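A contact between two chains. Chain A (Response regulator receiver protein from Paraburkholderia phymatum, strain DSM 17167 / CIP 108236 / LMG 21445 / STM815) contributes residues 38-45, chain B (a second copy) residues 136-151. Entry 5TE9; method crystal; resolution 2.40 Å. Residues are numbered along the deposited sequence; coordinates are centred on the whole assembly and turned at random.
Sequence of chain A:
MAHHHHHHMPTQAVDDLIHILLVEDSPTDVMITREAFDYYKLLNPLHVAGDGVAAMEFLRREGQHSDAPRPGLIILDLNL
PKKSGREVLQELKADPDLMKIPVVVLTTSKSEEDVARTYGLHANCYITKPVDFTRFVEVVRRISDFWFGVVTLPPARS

Chain A 38-45: DYYKLLNP
Chain B, residues 136-151: FVEVVRRISDFWFGVV

A loop of chain A lies along a strand of chain B through a single beta bridge, extended by an asparagine side chain and with a lysine over a tryptophan face, burying 733 Å² in all. Chain A leaves its helix at Y40(A) (phi/psi -98/11), passes through K41(A) at 64/47 and extends at L42(A) (-79/126); chain B runs from a helix carrying V137(B) and R141(B) through a type I turn, I143(B) to F146(B), into an extended strand (W147(B) -141/150, F148(B) -89/138). L42(A) faces F148(B), CA to CA 4.8 Å, and the numbering rises together: K41(A) lies nearest W147(B) and L43(A) nearest G149(B), CA to CA 5.3 Å each. F148(B) N donates to K41(A) O (2.8 Å), L43(A) N to F148(B) O (2.8 Å), and L42(A) CA lies 3.3 Å from F148(B) O. N44(A), chi1 m, extends the pairing with its side-chain amide: V150(B) N donates to N44(A) OD1 (2.8 Å) and N44(A) ND2 to V150(B) O (3.1 Å), so one side chain satisfies both backbone polar groups. K41(A), chi1 m, points toward chain B and is the most covered residue; its NZ sits over the W147(B) (m, 79°) five-membered ring, 4.3 Å from the centroid, and gives weak hydrogen bonds to I143(B) O (3.3 Å) and S144(B) O (3.4 Å), although NZ is crowded and its place less sure. L43(A) (m, t) adds apolar cover, CD2 3.4 Å from W147(B) CE3. L42(A) points CA-to-CB away, yet its CD2 reaches 3.8 Å from V150(B) CG2, an apolar contact between buried residues. Buried F148(B) (m, -60°) turns its ring edge to Y40(A) O (CD2 to O 3.4 Å). Y40(A) (m, -83°) packs its ring edge on aliphatic V137(B), CD1 to CG1 3.3 Å. R141(B) (m, t, p) donates from NE to Y39(A) O (3.0 Å), while its NH1 forms a very short salt bridge with E138(B) OE2 (2.4 Å).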

# COMPACT_ATOMS: atom_id res chain seq x y z
N ASP A 38 -6.12 -8.99 3.85
CA ASP A 38 -6.60 -9.86 2.79
C ASP A 38 -7.24 -9.07 1.65
O ASP A 38 -6.85 -9.24 0.49
CB ASP A 38 -7.60 -10.86 3.36
CG ASP A 38 -7.63 -12.15 2.58
OD1 ASP A 38 -6.56 -12.78 2.46
OD2 ASP A 38 -8.72 -12.54 2.09
N TYR A 39 -8.23 -8.23 1.96
CA TYR A 39 -8.98 -7.55 0.91
C TYR A 39 -8.10 -6.55 0.16
O TYR A 39 -8.29 -6.36 -1.05
CB TYR A 39 -10.20 -6.83 1.49
CG TYR A 39 -11.16 -7.68 2.29
CD1 TYR A 39 -11.28 -9.05 2.07
CD2 TYR A 39 -11.97 -7.11 3.28
CE1 TYR A 39 -12.17 -9.82 2.81
CE2 TYR A 39 -12.86 -7.88 4.03
CZ TYR A 39 -12.95 -9.23 3.78
OH TYR A 39 -13.83 -10.00 4.51
N TYR A 40 -7.14 -5.91 0.82
CA TYR A 40 -6.31 -4.92 0.15
C TYR A 40 -4.97 -5.48 -0.31
O TYR A 40 -4.10 -4.72 -0.73
CB TYR A 40 -6.11 -3.71 1.04
CG TYR A 40 -7.42 -2.98 1.24
CD1 TYR A 40 -7.87 -2.07 0.30
CD2 TYR A 40 -8.21 -3.24 2.32
CE1 TYR A 40 -9.07 -1.42 0.47
CE2 TYR A 40 -9.41 -2.60 2.50
CZ TYR A 40 -9.84 -1.69 1.58
OH TYR A 40 -11.04 -1.05 1.77
N LYS A 41 -4.79 -6.80 -0.26
CA LYS A 41 -3.68 -7.47 -0.94
C LYS A 41 -2.33 -7.05 -0.37
O LYS A 41 -1.40 -6.72 -1.10
CB LYS A 41 -3.72 -7.22 -2.45
CG LYS A 41 -4.72 -8.08 -3.20
CD LYS A 41 -5.43 -7.22 -4.24
CE LYS A 41 -5.47 -7.88 -5.60
NZ LYS A 41 -4.14 -8.00 -6.21
N LEU A 42 -2.24 -7.04 0.96
CA LEU A 42 -0.95 -6.88 1.60
C LEU A 42 -0.24 -8.21 1.56
O LEU A 42 -0.79 -9.23 1.99
CB LEU A 42 -1.10 -6.40 3.04
CG LEU A 42 -0.95 -4.90 3.23
CD1 LEU A 42 -1.49 -4.53 4.59
CD2 LEU A 42 0.51 -4.49 3.09
N LEU A 43 0.98 -8.21 1.04
CA LEU A 43 1.74 -9.44 1.02
C LEU A 43 2.46 -9.73 2.33
O LEU A 43 2.96 -10.84 2.50
CB LEU A 43 2.75 -9.41 -0.12
CG LEU A 43 2.14 -9.78 -1.48
CD1 LEU A 43 3.23 -9.98 -2.52
CD2 LEU A 43 1.31 -11.03 -1.32
N ASN A 44 2.54 -8.77 3.24
CA ASN A 44 3.37 -8.92 4.42
C ASN A 44 2.78 -10.00 5.32
O ASN A 44 1.63 -9.86 5.76
CB ASN A 44 3.47 -7.60 5.19
CG ASN A 44 4.15 -6.52 4.40
OD1 ASN A 44 3.50 -5.74 3.71
ND2 ASN A 44 5.46 -6.47 4.48
N PRO A 45 3.50 -11.10 5.59
CA PRO A 45 2.97 -12.11 6.52
C PRO A 45 2.51 -11.49 7.82
O PRO A 45 3.27 -10.78 8.48
CB PRO A 45 4.17 -13.04 6.76
CG PRO A 45 5.05 -12.84 5.58
CD PRO A 45 4.84 -11.44 5.08
N PHE B 136 -6.44 4.67 -6.15
CA PHE B 136 -5.30 3.87 -6.58
C PHE B 136 -5.26 2.54 -5.86
O PHE B 136 -4.87 1.52 -6.43
CB PHE B 136 -4.00 4.62 -6.36
CG PHE B 136 -2.78 3.84 -6.77
CD1 PHE B 136 -2.40 3.78 -8.10
CD2 PHE B 136 -2.03 3.17 -5.83
CE1 PHE B 136 -1.27 3.06 -8.49
CE2 PHE B 136 -0.91 2.46 -6.22
CZ PHE B 136 -0.52 2.41 -7.54
N VAL B 137 -5.67 2.52 -4.59
CA VAL B 137 -5.73 1.26 -3.88
C VAL B 137 -6.76 0.34 -4.54
O VAL B 137 -6.51 -0.86 -4.72
CB VAL B 137 -6.01 1.50 -2.38
CG1 VAL B 137 -6.59 0.25 -1.73
CG2 VAL B 137 -4.72 1.92 -1.68
N GLU B 138 -7.89 0.90 -4.97
CA GLU B 138 -8.89 0.09 -5.66
C GLU B 138 -8.36 -0.42 -7.00
O GLU B 138 -8.62 -1.57 -7.36
CB GLU B 138 -10.18 0.87 -5.84
CG GLU B 138 -11.15 0.66 -4.67
CD GLU B 138 -11.61 -0.80 -4.54
OE1 GLU B 138 -11.97 -1.43 -5.56
OE2 GLU B 138 -11.63 -1.33 -3.40
N VAL B 139 -7.61 0.39 -7.73
CA VAL B 139 -6.97 -0.11 -8.94
C VAL B 139 -6.17 -1.36 -8.63
O VAL B 139 -6.32 -2.40 -9.27
CB VAL B 139 -6.07 0.97 -9.57
CG1 VAL B 139 -5.25 0.38 -10.71
CG2 VAL B 139 -6.90 2.11 -10.10
N VAL B 140 -5.30 -1.27 -7.62
CA VAL B 140 -4.47 -2.40 -7.25
C VAL B 140 -5.34 -3.61 -6.92
O VAL B 140 -5.03 -4.74 -7.32
CB VAL B 140 -3.54 -1.99 -6.09
CG1 VAL B 140 -2.92 -3.21 -5.41
CG2 VAL B 140 -2.45 -1.03 -6.61
N ARG B 141 -6.47 -3.39 -6.23
CA ARG B 141 -7.36 -4.50 -5.90
C ARG B 141 -7.93 -5.14 -7.15
O ARG B 141 -8.03 -6.37 -7.24
CB ARG B 141 -8.49 -4.02 -4.99
CG ARG B 141 -8.08 -3.72 -3.58
CD ARG B 141 -9.29 -3.36 -2.73
NE ARG B 141 -10.18 -4.49 -2.51
CZ ARG B 141 -11.38 -4.61 -3.07
NH1 ARG B 141 -11.81 -3.67 -3.90
NH2 ARG B 141 -12.14 -5.66 -2.81
N ARG B 142 -8.32 -4.32 -8.14
CA ARG B 142 -9.02 -4.80 -9.32
C ARG B 142 -8.11 -5.55 -10.29
O ARG B 142 -8.62 -6.15 -11.24
CB ARG B 142 -9.68 -3.63 -10.05
CG ARG B 142 -10.58 -2.77 -9.19
CD ARG B 142 -12.00 -2.85 -9.62
NE ARG B 142 -12.82 -1.77 -9.07
CZ ARG B 142 -13.01 -0.61 -9.68
NH1 ARG B 142 -12.43 -0.38 -10.85
NH2 ARG B 142 -13.78 0.32 -9.14
N ILE B 143 -6.80 -5.52 -10.08
CA ILE B 143 -5.85 -6.07 -11.03
C ILE B 143 -5.17 -7.25 -10.37
O ILE B 143 -4.44 -7.09 -9.39
CB ILE B 143 -4.83 -5.01 -11.49
CG1 ILE B 143 -5.56 -3.93 -12.29
CG2 ILE B 143 -3.72 -5.64 -12.30
CD1 ILE B 143 -4.66 -2.89 -12.84
N SER B 144 -5.39 -8.44 -10.95
CA SER B 144 -5.09 -9.69 -10.27
C SER B 144 -3.63 -9.78 -9.84
O SER B 144 -3.33 -10.15 -8.70
CB SER B 144 -5.45 -10.88 -11.18
OG SER B 144 -6.61 -10.60 -11.93
N ASP B 145 -2.70 -9.44 -10.72
CA ASP B 145 -1.30 -9.73 -10.45
C ASP B 145 -0.60 -8.64 -9.63
O ASP B 145 0.61 -8.74 -9.40
CB ASP B 145 -0.54 -9.97 -11.77
CG ASP B 145 -0.99 -11.25 -12.49
OD1 ASP B 145 -1.59 -12.14 -11.85
OD2 ASP B 145 -0.72 -11.38 -13.70
N PHE B 146 -1.32 -7.61 -9.18
CA PHE B 146 -0.73 -6.52 -8.41
C PHE B 146 -0.98 -6.72 -6.92
O PHE B 146 -2.07 -7.11 -6.51
CB PHE B 146 -1.31 -5.17 -8.82
CG PHE B 146 -0.81 -4.66 -10.13
CD1 PHE B 146 0.18 -5.32 -10.82
CD2 PHE B 146 -1.33 -3.50 -10.67
CE1 PHE B 146 0.64 -4.85 -12.03
CE2 PHE B 146 -0.89 -3.01 -11.88
CZ PHE B 146 0.10 -3.68 -12.56
N TRP B 147 0.03 -6.40 -6.11
CA TRP B 147 -0.06 -6.55 -4.66
C TRP B 147 0.63 -5.39 -3.97
O TRP B 147 1.59 -4.82 -4.49
CB TRP B 147 0.59 -7.85 -4.19
CG TRP B 147 0.01 -9.07 -4.78
CD1 TRP B 147 0.25 -9.58 -6.03
CD2 TRP B 147 -0.92 -9.96 -4.15
NE1 TRP B 147 -0.47 -10.73 -6.22
CE2 TRP B 147 -1.20 -10.98 -5.08
CE3 TRP B 147 -1.54 -9.99 -2.90
CZ2 TRP B 147 -2.07 -12.02 -4.80
CZ3 TRP B 147 -2.40 -11.01 -2.62
CH2 TRP B 147 -2.66 -12.02 -3.56
N PHE B 148 0.13 -5.04 -2.78
CA PHE B 148 0.80 -4.09 -1.91
C PHE B 148 1.79 -4.81 -1.00
O PHE B 148 1.48 -5.86 -0.43
CB PHE B 148 -0.20 -3.33 -1.05
CG PHE B 148 -0.87 -2.21 -1.76
CD1 PHE B 148 -0.13 -1.16 -2.29
CD2 PHE B 148 -2.24 -2.19 -1.90
CE1 PHE B 148 -0.74 -0.12 -2.93
CE2 PHE B 148 -2.87 -1.15 -2.55
CZ PHE B 148 -2.11 -0.12 -3.07
N GLY B 149 2.96 -4.22 -0.83
CA GLY B 149 3.87 -4.68 0.20
C GLY B 149 4.50 -3.54 0.95
O GLY B 149 4.83 -2.51 0.37
N VAL B 150 4.71 -3.70 2.25
CA VAL B 150 5.44 -2.71 3.04
C VAL B 150 6.90 -3.10 3.04
O VAL B 150 7.26 -4.21 3.44
CB VAL B 150 4.88 -2.62 4.46
CG1 VAL B 150 5.63 -1.59 5.24
CG2 VAL B 150 3.38 -2.29 4.41
N VAL B 151 7.76 -2.19 2.59
CA VAL B 151 9.19 -2.47 2.51
C VAL B 151 9.95 -1.55 3.46
O VAL B 151 9.68 -0.35 3.55
CB VAL B 151 9.70 -2.31 1.07
CG1 VAL B 151 9.39 -0.93 0.55
CG2 VAL B 151 11.19 -2.58 1.02